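Local coordinates for insecticidal crystal protein Cry7Cal (Bacillus thuringiensis, PDB 5ZI1), which is an insecticidal crystal toxin active against the locust Locusta migratoria manilensis, probably binding receptors and forming pores in gut-cell membranes, at residues A96-W100 / F161-W165; V113-F117 / W165-E171; F40-L44 / L90-T94; F117-E121 / F175-Q179; A148-F153 / F233-D237. The contacts are given in a common frame with arbitrary orientation. Where two conformers were deposited one is given. Numbering follows the deposited sequence.

Interaction 1: residues A96-W100 / F161-W165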
# COMPACT_ATOMS: atom_id res chain seq x y z
N ALA A 96 3.50 1.41 -33.11
CA ALA A 96 4.72 1.88 -33.76
C ALA A 96 5.95 1.38 -33.03
O ALA A 96 6.98 1.12 -33.68
CB ALA A 96 4.76 3.41 -33.84
N LEU A 97 5.88 1.26 -31.71
CA LEU A 97 6.99 0.66 -30.97
C LEU A 97 7.23 -0.78 -31.43
O LEU A 97 8.37 -1.24 -31.50
CB LEU A 97 6.72 0.72 -29.47
CG LEU A 97 7.91 0.35 -28.59
CD1 LEU A 97 9.15 1.16 -28.97
CD2 LEU A 97 7.55 0.57 -27.13
N GLU A 98 6.16 -1.50 -31.76
CA GLU A 98 6.31 -2.89 -32.19
C GLU A 98 6.89 -2.96 -33.59
O GLU A 98 7.80 -3.77 -33.84
CB GLU A 98 4.96 -3.60 -32.12
CG GLU A 98 5.07 -5.10 -32.12
CD GLU A 98 3.77 -5.76 -31.68
OE1 GLU A 98 3.79 -6.99 -31.47
OE2 GLU A 98 2.75 -5.05 -31.54
N ALA A 99 6.40 -2.13 -34.51
CA ALA A 99 6.94 -2.11 -35.87
C ALA A 99 8.42 -1.78 -35.87
O ALA A 99 9.19 -2.33 -36.67
CB ALA A 99 6.18 -1.11 -36.73
N TRP A 100 8.86 -0.89 -34.98
CA TRP A 100 10.27 -0.52 -34.96
C TRP A 100 11.10 -1.64 -34.35
O TRP A 100 12.18 -1.97 -34.85
CB TRP A 100 10.47 0.79 -34.19
CG TRP A 100 11.90 0.95 -33.72
CD1 TRP A 100 12.99 1.26 -34.47
CD2 TRP A 100 12.38 0.77 -32.38
NE1 TRP A 100 14.12 1.30 -33.68
CE2 TRP A 100 13.77 1.00 -32.39
CE3 TRP A 100 11.76 0.45 -31.16
CZ2 TRP A 100 14.55 0.91 -31.25
CZ3 TRP A 100 12.55 0.36 -30.03
CH2 TRP A 100 13.92 0.59 -30.08
N PHE A 161 14.73 4.08 -25.06
CA PHE A 161 14.82 3.86 -26.49
C PHE A 161 15.14 5.12 -27.29
O PHE A 161 15.41 5.00 -28.50
CB PHE A 161 13.51 3.24 -27.02
CG PHE A 161 12.95 2.11 -26.16
CD1 PHE A 161 13.69 0.95 -25.92
CD2 PHE A 161 11.67 2.19 -25.62
CE1 PHE A 161 13.17 -0.08 -25.15
CE2 PHE A 161 11.13 1.16 -24.85
CZ PHE A 161 11.88 0.02 -24.61
N GLY A 162 15.15 6.30 -26.67
CA GLY A 162 15.32 7.56 -27.39
C GLY A 162 16.51 7.64 -28.32
O GLY A 162 16.35 7.89 -29.52
N ALA A 163 17.71 7.41 -27.78
CA ALA A 163 18.92 7.46 -28.61
C ALA A 163 18.83 6.51 -29.79
O ALA A 163 19.28 6.84 -30.89
CB ALA A 163 20.15 7.14 -27.75
N GLU A 164 18.20 5.33 -29.60
CA GLU A 164 18.07 4.40 -30.72
C GLU A 164 17.00 4.84 -31.71
O GLU A 164 17.01 4.37 -32.86
CB GLU A 164 17.78 2.98 -30.23
CG GLU A 164 18.39 2.63 -28.91
CD GLU A 164 18.17 1.15 -28.56
OE1 GLU A 164 18.64 0.28 -29.33
OE2 GLU A 164 17.52 0.85 -27.53
N TRP A 165 16.11 5.75 -31.33
CA TRP A 165 15.19 6.36 -32.28
C TRP A 165 15.79 7.51 -33.05
O TRP A 165 15.13 8.03 -33.96
CB TRP A 165 13.95 6.87 -31.56
CG TRP A 165 13.13 5.82 -30.94
CD1 TRP A 165 13.15 4.47 -31.21
CD2 TRP A 165 12.14 6.01 -29.94
NE1 TRP A 165 12.23 3.83 -30.43
CE2 TRP A 165 11.60 4.75 -29.63
CE3 TRP A 165 11.67 7.14 -29.26
CZ2 TRP A 165 10.60 4.59 -28.69
CZ3 TRP A 165 10.68 6.97 -28.32
CH2 TRP A 165 10.15 5.71 -28.04
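An aromatic cluster of W100, F161 and W165 bridges two well-separated helices in the N-terminal helical bundle, domain I of a three-domain Cry toxin. The axes of the two short segments pass no closer than 13.0 Å and cross at 63°, so neither backbone can settle into a groove of the other. Instead, W100 spans the gap. Its indole is the largest projection from 96-100 and fits a hollow lined by F161, E164 and W165. W165 turns an edge onto the face of W100, with the W165 five-membered and W100 six-membered ring centroids 4.4 Å apart and the planes at 84°; W165 NE1 lies 3.5 Å from W100 CE3. The edge of W100 in turn points at the face of F161 in an offset edge-to-face pair, while W100 CZ2 rests 4.0 Å from E164 CB. One turn back, L97 fills the remaining notch: L97 CD1 lies 3.7 Å from W165 CZ2 and L97 CD2 lies 4.3 Å from F161 CE2. E164 forms a salt bridge with R104. The cluster joins helix 73-101 to helix 141-165, with helix 107-127 packed on W100 and W165, and helix 33-47 on L97 and F161.

Interaction 2: residues V113-F117 / W165-E171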
# COMPACT_ATOMS: atom_id res chain seq x y z
N VAL A 113 8.10 5.87 -34.75
CA VAL A 113 7.85 5.67 -33.33
C VAL A 113 8.24 6.91 -32.54
O VAL A 113 7.56 7.26 -31.56
CB VAL A 113 8.52 4.39 -32.80
CG1 VAL A 113 10.04 4.44 -32.95
CG2 VAL A 113 8.11 4.14 -31.36
N TYR A 114 9.29 7.63 -32.97
CA TYR A 114 9.61 8.93 -32.39
C TYR A 114 8.42 9.88 -32.46
O TYR A 114 8.09 10.53 -31.45
CB TYR A 114 10.81 9.56 -33.07
CG TYR A 114 11.07 11.00 -32.63
CD1 TYR A 114 11.89 11.26 -31.55
CD2 TYR A 114 10.51 12.08 -33.28
CE1 TYR A 114 12.13 12.54 -31.12
CE2 TYR A 114 10.74 13.37 -32.86
CZ TYR A 114 11.57 13.60 -31.79
OH TYR A 114 11.83 14.89 -31.36
N GLU A 115 7.77 9.99 -33.63
CA GLU A 115 6.63 10.89 -33.78
C GLU A 115 5.47 10.52 -32.88
O GLU A 115 4.86 11.39 -32.29
CB GLU A 115 6.19 10.85 -35.23
CG GLU A 115 5.15 11.91 -35.59
CD GLU A 115 3.86 11.30 -36.10
OE1 GLU A 115 3.03 10.93 -35.25
OE2 GLU A 115 3.69 11.18 -37.33
N ARG A 116 5.08 9.23 -32.85
CA ARG A 116 4.01 8.81 -31.95
C ARG A 116 4.37 9.07 -30.50
O ARG A 116 3.48 9.38 -29.70
CB ARG A 116 3.65 7.33 -32.14
CG ARG A 116 3.35 6.98 -33.57
CD ARG A 116 1.86 7.11 -33.85
NE ARG A 116 1.58 6.69 -35.22
CZ ARG A 116 1.58 7.51 -36.27
NH1 ARG A 116 1.82 8.81 -36.10
NH2 ARG A 116 1.34 7.02 -37.47
N PHE A 117 5.65 8.97 -30.15
CA PHE A 117 6.02 9.20 -28.76
C PHE A 117 5.78 10.65 -28.37
O PHE A 117 5.08 10.93 -27.39
CB PHE A 117 7.48 8.82 -28.51
CG PHE A 117 7.96 9.24 -27.15
CD1 PHE A 117 7.73 8.43 -26.05
CD2 PHE A 117 8.58 10.46 -26.96
CE1 PHE A 117 8.14 8.83 -24.78
CE2 PHE A 117 8.99 10.88 -25.69
CZ PHE A 117 8.77 10.06 -24.61
N TRP A 165 16.11 5.75 -31.33
CA TRP A 165 15.19 6.36 -32.28
C TRP A 165 15.79 7.51 -33.05
O TRP A 165 15.13 8.03 -33.96
CB TRP A 165 13.95 6.87 -31.56
CG TRP A 165 13.13 5.82 -30.94
CD1 TRP A 165 13.15 4.47 -31.21
CD2 TRP A 165 12.14 6.01 -29.94
NE1 TRP A 165 12.23 3.83 -30.43
CE2 TRP A 165 11.60 4.75 -29.63
CE3 TRP A 165 11.67 7.14 -29.26
CZ2 TRP A 165 10.60 4.59 -28.69
CZ3 TRP A 165 10.68 6.97 -28.32
CH2 TRP A 165 10.15 5.71 -28.04
N GLY A 166 17.01 7.92 -32.72
CA GLY A 166 17.60 9.12 -33.30
C GLY A 166 17.49 10.36 -32.43
O GLY A 166 17.73 11.46 -32.93
N MET A 167 17.11 10.21 -31.17
CA MET A 167 17.06 11.35 -30.27
C MET A 167 18.47 11.73 -29.85
O MET A 167 19.30 10.87 -29.56
CB MET A 167 16.22 11.03 -29.03
CG MET A 167 14.73 11.22 -29.23
SD MET A 167 13.75 10.91 -27.76
CE MET A 167 14.45 12.02 -26.58
N GLN A 168 18.73 13.03 -29.82
CA GLN A 168 20.00 13.52 -29.32
C GLN A 168 19.97 13.59 -27.80
O GLN A 168 18.91 13.56 -27.17
CB GLN A 168 20.33 14.88 -29.93
CG GLN A 168 21.24 14.77 -31.14
CD GLN A 168 21.33 16.08 -31.90
OE1 GLN A 168 20.34 16.53 -32.48
NE2 GLN A 168 22.53 16.70 -31.91
N GLN A 169 21.17 13.67 -27.21
CA GLN A 169 21.25 13.54 -25.76
C GLN A 169 20.47 14.65 -25.07
O GLN A 169 19.82 14.41 -24.05
CB GLN A 169 22.71 13.51 -25.31
CG GLN A 169 22.90 13.26 -23.80
CD GLN A 169 22.48 11.85 -23.37
OE1 GLN A 169 23.08 10.86 -23.80
NE2 GLN A 169 21.45 11.77 -22.54
N TYR A 170 20.51 15.87 -25.61
CA TYR A 170 19.84 16.98 -24.94
C TYR A 170 18.35 16.72 -24.82
O TYR A 170 17.73 17.09 -23.82
CB TYR A 170 20.08 18.30 -25.69
CG TYR A 170 19.30 18.45 -26.99
CD1 TYR A 170 17.95 18.84 -26.99
CD2 TYR A 170 19.91 18.22 -28.21
CE1 TYR A 170 17.24 18.96 -28.17
CE2 TYR A 170 19.22 18.37 -29.40
CZ TYR A 170 17.88 18.73 -29.37
OH TYR A 170 17.20 18.86 -30.55
N GLU A 171 17.75 16.11 -25.84
CA GLU A 171 16.32 15.87 -25.84
C GLU A 171 15.98 14.69 -24.92
O GLU A 171 14.99 14.75 -24.18
CB GLU A 171 15.85 15.63 -27.28
CG GLU A 171 14.34 15.69 -27.44
CD GLU A 171 13.91 15.54 -28.90
OE1 GLU A 171 12.73 15.87 -29.20
OE2 GLU A 171 14.73 15.08 -29.72
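A Schellman motif followed directly by a new helix shows how the N-terminal helical bundle reverses its chain. G166, at phi 98°, leaves the helical path in a conformation that would jam a side chain against the preceding carbonyl oxygen, and Q168 occupies the N-cap position of the next helix. Helix 107-127 packs against this corner through V113, Y114 and F117, and the rotamers suit the fit. V113 in its p rotamer sets CG1 over the indole of W165, 3.5 Å from the centroid of the five-membered ring, a CH-pi contact. W165, m in chi1, turns its ring towards helix 107-127 to meet both V113 and F117. F117 places CB 3.7 Å from W165 CZ3, its own ring lying oblique to the indole and edge-on to F175. Y114, t in chi1, sends its ring outward past W165 to the corner. M167 (m, t, p) curls beside that ring, bringing CG within 3.5 Å of Y114 CE1 and SD to the ring edge, 5.3 Å from the centroid, as a Met-aromatic contact. On the first turn of helix 169-202, E171 is extended, t in both chi1 and chi2, and Y114 OH donates a 2.5 Å hydrogen bond to E171 OE1.

Interaction 3: residues F40-L44 / L90-T94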
# COMPACT_ATOMS: atom_id res chain seq x y z
N PHE A 40 2.52 -2.70 -22.11
CA PHE A 40 1.56 -1.77 -22.69
C PHE A 40 0.27 -2.48 -23.07
O PHE A 40 -0.82 -2.09 -22.65
CB PHE A 40 2.16 -1.07 -23.90
CG PHE A 40 2.88 0.23 -23.58
CD1 PHE A 40 2.16 1.36 -23.19
CD2 PHE A 40 4.26 0.33 -23.71
CE1 PHE A 40 2.82 2.55 -22.91
CE2 PHE A 40 4.93 1.52 -23.44
CZ PHE A 40 4.22 2.63 -23.04
N THR A 41 0.37 -3.55 -23.88
CA THR A 41 -0.83 -4.28 -24.30
C THR A 41 -1.60 -4.82 -23.10
O THR A 41 -2.83 -4.72 -23.06
CB THR A 41 -0.45 -5.43 -25.23
OG1 THR A 41 0.44 -6.31 -24.53
CG2 THR A 41 0.22 -4.91 -26.50
N GLU A 42 -0.89 -5.37 -22.12
CA GLU A 42 -1.52 -5.78 -20.87
C GLU A 42 -2.26 -4.62 -20.22
O GLU A 42 -3.42 -4.75 -19.80
CB GLU A 42 -0.43 -6.32 -19.93
CG GLU A 42 -0.83 -7.41 -18.97
CD GLU A 42 0.39 -8.18 -18.44
OE1 GLU A 42 1.55 -7.81 -18.78
OE2 GLU A 42 0.20 -9.15 -17.69
N VAL A 43 -1.59 -3.46 -20.13
CA VAL A 43 -2.11 -2.32 -19.38
C VAL A 43 -3.29 -1.70 -20.10
O VAL A 43 -4.26 -1.24 -19.47
CB VAL A 43 -0.99 -1.30 -19.12
CG1 VAL A 43 -1.55 0.10 -18.88
CG2 VAL A 43 -0.16 -1.73 -17.93
N LEU A 44 -3.26 -1.66 -21.43
CA LEU A 44 -4.42 -1.10 -22.11
C LEU A 44 -5.64 -1.99 -21.95
O LEU A 44 -6.75 -1.47 -21.82
CB LEU A 44 -4.13 -0.83 -23.58
CG LEU A 44 -2.97 0.12 -23.89
CD1 LEU A 44 -2.05 -0.51 -24.89
CD2 LEU A 44 -3.50 1.43 -24.43
N LEU A 90 -1.90 5.86 -27.13
CA LEU A 90 -1.09 4.75 -26.65
C LEU A 90 -1.17 3.56 -27.60
O LEU A 90 -0.14 2.95 -27.92
CB LEU A 90 -1.53 4.34 -25.25
CG LEU A 90 -1.15 5.36 -24.18
CD1 LEU A 90 -1.89 5.06 -22.89
CD2 LEU A 90 0.36 5.36 -23.97
N GLU A 91 -2.37 3.21 -28.07
CA GLU A 91 -2.49 2.13 -29.04
C GLU A 91 -1.57 2.39 -30.23
O GLU A 91 -0.77 1.53 -30.61
CB GLU A 91 -3.93 1.98 -29.53
CG GLU A 91 -4.90 1.42 -28.52
CD GLU A 91 -6.37 1.43 -29.02
OE1 GLU A 91 -6.61 1.73 -30.22
OE2 GLU A 91 -7.27 1.15 -28.20
N GLY A 92 -1.66 3.59 -30.80
CA GLY A 92 -0.81 3.95 -31.92
C GLY A 92 0.67 3.96 -31.57
O GLY A 92 1.51 3.66 -32.42
N TYR A 93 1.00 4.30 -30.33
CA TYR A 93 2.41 4.29 -29.94
C TYR A 93 2.94 2.86 -29.82
O TYR A 93 3.99 2.53 -30.37
CB TYR A 93 2.63 5.09 -28.65
CG TYR A 93 4.02 4.88 -28.07
CD1 TYR A 93 5.12 5.56 -28.58
CD2 TYR A 93 4.23 3.96 -27.05
CE1 TYR A 93 6.40 5.34 -28.05
CE2 TYR A 93 5.48 3.74 -26.52
CZ TYR A 93 6.57 4.42 -27.02
OH TYR A 93 7.81 4.15 -26.46
N THR A 94 2.22 2.00 -29.08
CA THR A 94 2.67 0.61 -28.94
C THR A 94 2.78 -0.06 -30.30
O THR A 94 3.75 -0.78 -30.58
CB THR A 94 1.71 -0.18 -28.04
OG1 THR A 94 0.44 -0.29 -28.69
CG2 THR A 94 1.50 0.51 -26.73
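This is an antiparallel helix-helix contact in the N-terminal helical bundle of a three-domain Cry toxin, where helix 33-47 lies along helix 73-101. The short segments run at 161° to one another, with axes 10.6 Å apart at closest approach. As is usual when helices pack side by side, residues one turn apart on each partner supply the interface: F40 and L44 from one, L90 and T94, with Y93 alongside, from the other. F40 meets T94 where the backbones come nearest, its CB 3.3 Å from T94 CG2. Its ring then receives the edge of Y93 on its face, in an offset edge-to-face pair with centroids 5.6 Å apart, and F40 CE1 lies 3.9 Å from L90 CD2. L44 covers the other end, its CD2 3.6 Å from L90 CB and its CD1 4.1 Å from T94 CG2. The deeper side of the contact leads to helix 141-165, where N157 bonds Y93 OH and F153 meets the F40 ring. T94 shows how a polar residue can be accommodated here: its p rotamer turns OG1 back to a 2.9 Å hydrogen bond with E91 O, leaving the methyl group to face F40. E91 forms a salt bridge with R87. With no hydrogen bond between the segments, and T94, Y93 and E91 bonded within their own segment or to outside residues, the union of these two helices rests on apolar and aromatic packing.

Interaction 4: residues F117-E121 / F175-Q179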
# COMPACT_ATOMS: atom_id res chain seq x y z
N PHE A 117 5.65 8.97 -30.15
CA PHE A 117 6.02 9.20 -28.76
C PHE A 117 5.78 10.65 -28.37
O PHE A 117 5.08 10.93 -27.39
CB PHE A 117 7.48 8.82 -28.51
CG PHE A 117 7.96 9.24 -27.15
CD1 PHE A 117 7.73 8.43 -26.05
CD2 PHE A 117 8.58 10.46 -26.96
CE1 PHE A 117 8.14 8.83 -24.78
CE2 PHE A 117 8.99 10.88 -25.69
CZ PHE A 117 8.77 10.06 -24.61
N VAL A 118 6.37 11.60 -29.10
CA VAL A 118 6.25 13.00 -28.68
C VAL A 118 4.82 13.48 -28.87
O VAL A 118 4.31 14.25 -28.04
CB VAL A 118 7.27 13.92 -29.39
CG1 VAL A 118 8.69 13.35 -29.29
CG2 VAL A 118 6.89 14.14 -30.83
N SER A 119 4.11 12.99 -29.89
CA SER A 119 2.70 13.35 -29.99
C SER A 119 1.90 12.76 -28.85
O SER A 119 0.96 13.40 -28.36
CB SER A 119 2.13 12.94 -31.35
OG SER A 119 2.18 11.53 -31.53
N THR A 120 2.24 11.54 -28.39
CA THR A 120 1.45 10.95 -27.30
C THR A 120 1.80 11.61 -25.97
O THR A 120 0.92 11.84 -25.14
CB THR A 120 1.67 9.43 -27.21
OG1 THR A 120 1.20 8.80 -28.40
CG2 THR A 120 0.91 8.85 -26.03
N GLU A 121 3.07 11.94 -25.78
CA GLU A 121 3.48 12.58 -24.53
C GLU A 121 2.92 13.99 -24.42
O GLU A 121 2.58 14.44 -23.32
CB GLU A 121 5.02 12.57 -24.44
CG GLU A 121 5.56 12.81 -23.03
CD GLU A 121 5.58 14.29 -22.63
OE1 GLU A 121 5.78 15.14 -23.54
OE2 GLU A 121 5.38 14.60 -21.43
N PHE A 175 13.51 15.17 -21.53
CA PHE A 175 12.44 14.26 -21.10
C PHE A 175 12.71 13.71 -19.70
O PHE A 175 11.81 13.65 -18.86
CB PHE A 175 12.29 13.14 -22.12
CG PHE A 175 11.57 13.57 -23.37
CD1 PHE A 175 10.33 14.17 -23.29
CD2 PHE A 175 12.15 13.39 -24.60
CE1 PHE A 175 9.66 14.56 -24.44
CE2 PHE A 175 11.49 13.78 -25.76
CZ PHE A 175 10.25 14.37 -25.68
N TYR A 176 13.97 13.33 -19.43
CA TYR A 176 14.37 12.93 -18.09
C TYR A 176 14.00 13.99 -17.06
O TYR A 176 13.34 13.70 -16.06
CB TYR A 176 15.87 12.65 -18.04
CG TYR A 176 16.33 12.15 -16.69
CD1 TYR A 176 16.05 10.84 -16.29
CD2 TYR A 176 16.99 12.99 -15.79
CE1 TYR A 176 16.44 10.37 -15.04
CE2 TYR A 176 17.39 12.53 -14.54
CZ TYR A 176 17.11 11.21 -14.17
OH TYR A 176 17.49 10.72 -12.93
N ASN A 177 14.39 15.25 -17.31
CA ASN A 177 14.12 16.30 -16.33
C ASN A 177 12.64 16.62 -16.23
O ASN A 177 12.14 16.92 -15.15
CB ASN A 177 14.90 17.57 -16.68
CG ASN A 177 16.40 17.38 -16.58
OD1 ASN A 177 16.88 16.61 -15.74
ND2 ASN A 177 17.14 18.08 -17.42
N GLU A 178 11.92 16.59 -17.35
CA GLU A 178 10.47 16.72 -17.28
C GLU A 178 9.88 15.62 -16.40
O GLU A 178 9.05 15.90 -15.53
CB GLU A 178 9.87 16.68 -18.67
CG GLU A 178 10.15 17.91 -19.49
CD GLU A 178 9.54 17.82 -20.87
OE1 GLU A 178 9.77 18.74 -21.68
OE2 GLU A 178 8.83 16.80 -21.11
N GLN A 179 10.33 14.38 -16.59
CA GLN A 179 9.80 13.26 -15.79
C GLN A 179 10.04 13.50 -14.31
O GLN A 179 9.13 13.33 -13.48
CB GLN A 179 10.44 11.94 -16.23
CG GLN A 179 9.79 10.70 -15.59
CD GLN A 179 10.61 9.42 -15.73
OE1 GLN A 179 11.82 9.42 -15.52
NE2 GLN A 179 9.93 8.32 -16.08
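Helices that do not touch along their backbones can still meet through a few long side chains, as 117-121 and 175-179 do. Their short axes are nearly aligned, at 21°, but remain 14.0 Å apart, and the buried surface amounts to only 162 Å². Along the second segment, F175 comes first and makes most of the contact. Its ring receives the edge of F117 on one face in a nearly perpendicular T-shaped pair, with centroids 5.2 Å apart and planes at 89°; F117 CE2 lies 3.7 Å from F175 CZ. V118 adds its CG1 at 4.1 Å from the same F175 CZ, and E121 OE1 lies 4.0 Å from F175 CE1, near the plane of the ring. One turn on, E178 also points across the gap, where its OE2 comes within 4.1 Å of E121 OE2. Two carboxylates so close would repel each other, but E121 is compensated by a salt bridge to K125 and a hydrogen bond to H151, and K125 also forms a long, weak ion pair with E178. Q179 closes the segment facing another way, its NE2 bonded to backbone oxygens of L152 and Y236. Helix 141-165 packs alongside, its L155 touching both F175 and E121. This arrangement, outer helices meeting around a largely enclosed central one, is that of the seven-helix bundle forming domain I of three-domain Cry toxins.

Interaction 5: residues A148-F153 / F233-D237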
# COMPACT_ATOMS: atom_id res chain seq x y z
N ALA A 148 -1.69 9.88 -14.49
CA ALA A 148 -0.37 10.31 -14.07
C ALA A 148 0.61 9.16 -14.18
O ALA A 148 1.72 9.29 -14.72
CB ALA A 148 -0.43 10.83 -12.63
N ASN A 149 0.19 7.99 -13.70
CA ASN A 149 1.05 6.82 -13.73
C ASN A 149 1.47 6.48 -15.15
O ASN A 149 2.64 6.22 -15.43
CB ASN A 149 0.34 5.64 -13.08
CG ASN A 149 1.20 4.44 -13.05
OD1 ASN A 149 2.24 4.42 -12.38
ND2 ASN A 149 0.83 3.44 -13.82
N LEU A 150 0.51 6.47 -16.08
CA LEU A 150 0.85 6.15 -17.46
C LEU A 150 1.83 7.16 -18.05
O LEU A 150 2.73 6.79 -18.80
CB LEU A 150 -0.41 6.08 -18.32
CG LEU A 150 -1.43 4.98 -18.00
CD1 LEU A 150 -2.58 5.08 -18.98
CD2 LEU A 150 -0.78 3.61 -18.05
N HIS A 151 1.66 8.44 -17.72
CA HIS A 151 2.53 9.48 -18.27
C HIS A 151 3.96 9.27 -17.82
O HIS A 151 4.89 9.26 -18.64
CB HIS A 151 2.02 10.86 -17.82
CG HIS A 151 2.71 12.01 -18.49
ND1 HIS A 151 2.65 13.30 -18.00
CD2 HIS A 151 3.46 12.08 -19.62
CE1 HIS A 151 3.34 14.10 -18.79
NE2 HIS A 151 3.84 13.39 -19.78
N LEU A 152 4.17 9.06 -16.52
CA LEU A 152 5.51 8.83 -16.00
C LEU A 152 6.15 7.62 -16.65
O LEU A 152 7.35 7.64 -17.00
CB LEU A 152 5.45 8.66 -14.48
CG LEU A 152 5.06 9.97 -13.80
CD1 LEU A 152 4.94 9.78 -12.31
CD2 LEU A 152 6.11 10.99 -14.14
N PHE A 153 5.37 6.55 -16.82
CA PHE A 153 5.87 5.33 -17.43
C PHE A 153 6.18 5.54 -18.90
O PHE A 153 7.20 5.05 -19.41
CB PHE A 153 4.85 4.21 -17.26
CG PHE A 153 5.15 3.02 -18.11
CD1 PHE A 153 6.29 2.27 -17.89
CD2 PHE A 153 4.30 2.67 -19.14
CE1 PHE A 153 6.58 1.17 -18.68
CE2 PHE A 153 4.58 1.56 -19.93
CZ PHE A 153 5.72 0.82 -19.70
N PHE A 233 6.41 5.73 -8.82
CA PHE A 233 6.77 6.92 -9.60
C PHE A 233 8.27 7.16 -9.68
O PHE A 233 8.79 7.28 -10.80
CB PHE A 233 6.02 8.14 -9.04
CG PHE A 233 4.53 8.16 -9.36
CD1 PHE A 233 3.93 7.08 -9.98
CD2 PHE A 233 3.75 9.25 -9.03
CE1 PHE A 233 2.58 7.09 -10.26
CE2 PHE A 233 2.41 9.29 -9.32
CZ PHE A 233 1.81 8.20 -9.93
N PRO A 234 9.03 7.21 -8.58
CA PRO A 234 10.49 7.35 -8.72
C PRO A 234 11.16 6.16 -9.39
O PRO A 234 12.24 6.34 -9.97
CB PRO A 234 10.97 7.51 -7.27
CG PRO A 234 9.74 7.70 -6.44
CD PRO A 234 8.66 7.00 -7.17
N ILE A 235 10.59 4.96 -9.33
CA ILE A 235 11.23 3.83 -10.00
C ILE A 235 11.17 3.95 -11.52
O ILE A 235 11.98 3.33 -12.22
CB ILE A 235 10.62 2.51 -9.47
CG1 ILE A 235 11.04 2.33 -8.02
CG2 ILE A 235 11.07 1.30 -10.28
CD1 ILE A 235 10.19 1.43 -7.28
N TYR A 236 10.27 4.79 -12.07
CA TYR A 236 10.29 4.98 -13.51
C TYR A 236 11.51 5.79 -13.96
O TYR A 236 11.68 5.99 -15.17
CB TYR A 236 9.02 5.67 -13.99
CG TYR A 236 7.73 4.90 -13.78
CD1 TYR A 236 7.66 3.53 -13.98
CD2 TYR A 236 6.58 5.55 -13.38
CE1 TYR A 236 6.48 2.84 -13.80
CE2 TYR A 236 5.40 4.87 -13.18
CZ TYR A 236 5.35 3.52 -13.39
OH TYR A 236 4.17 2.84 -13.19
N ASP A 237 12.31 6.27 -13.01
CA ASP A 237 13.59 6.93 -13.28
C ASP A 237 14.58 5.87 -13.72
O ASP A 237 15.18 5.18 -12.90
CB ASP A 237 14.05 7.66 -12.02
CG ASP A 237 15.38 8.38 -12.18
OD1 ASP A 237 16.12 8.09 -13.14
OD2 ASP A 237 15.70 9.21 -11.30
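A buried polar side chain needs a partner, and here it finds one amid apolar packing. The hydrogen bond runs from Y236 OH to N149 OD1 at 2.6 Å, joining helix 141-165 to segment 233-237; N149 OD1 also lies 3.4 Å from F233 CE1, at that ring's edge. Two CH-pi contacts come next. L152 CD1 sits over the face of F233, 3.6 Å from the ring centroid, and F153 CB lies over Y236, 4.0 Å from its centroid, while the rings of F153 and Y236 meet obliquely. Simple apolar contact completes the interface: L152 CB lies 3.5 Å from Y236 CD2, and A148 CB touches F233 CZ at 4.4 Å. L152 therefore packs against both aromatic residues of the 233-237 segment. The contact ties the C-terminal part of the N-terminal helical domain to the central helix of the Cry domain I bundle. Around this junction, helix 169-202 covers L152 and F233, F24 of helix 13-26 touches N149 and Y236, and helix 33-47 packs against F153.

All five contacts belong to the N-terminal helical bundle and together show how one domain core is built from overlapping pairs. Interactions 1 and 2, with centres about 8 Å apart, share W165; interactions 2 and 4, about 9 Å apart, share F117. Y93 of interaction 3 touches both shared residues, with Y93 OH 3.2 Å from W165 CH2 and Y93 CE1 3.7 Å from F117 CB. Interaction 5 joins through helix 141-165: F153 CE2 lies 3.3 Å from F40 CZ of interaction 3, and towards interaction 4 H151 NE2 is 2.6 Å from E121 OE2, a probable hydrogen bond. Interactions 1 and 5, although both on that helix, do not touch, their centres lying about 19 Å apart.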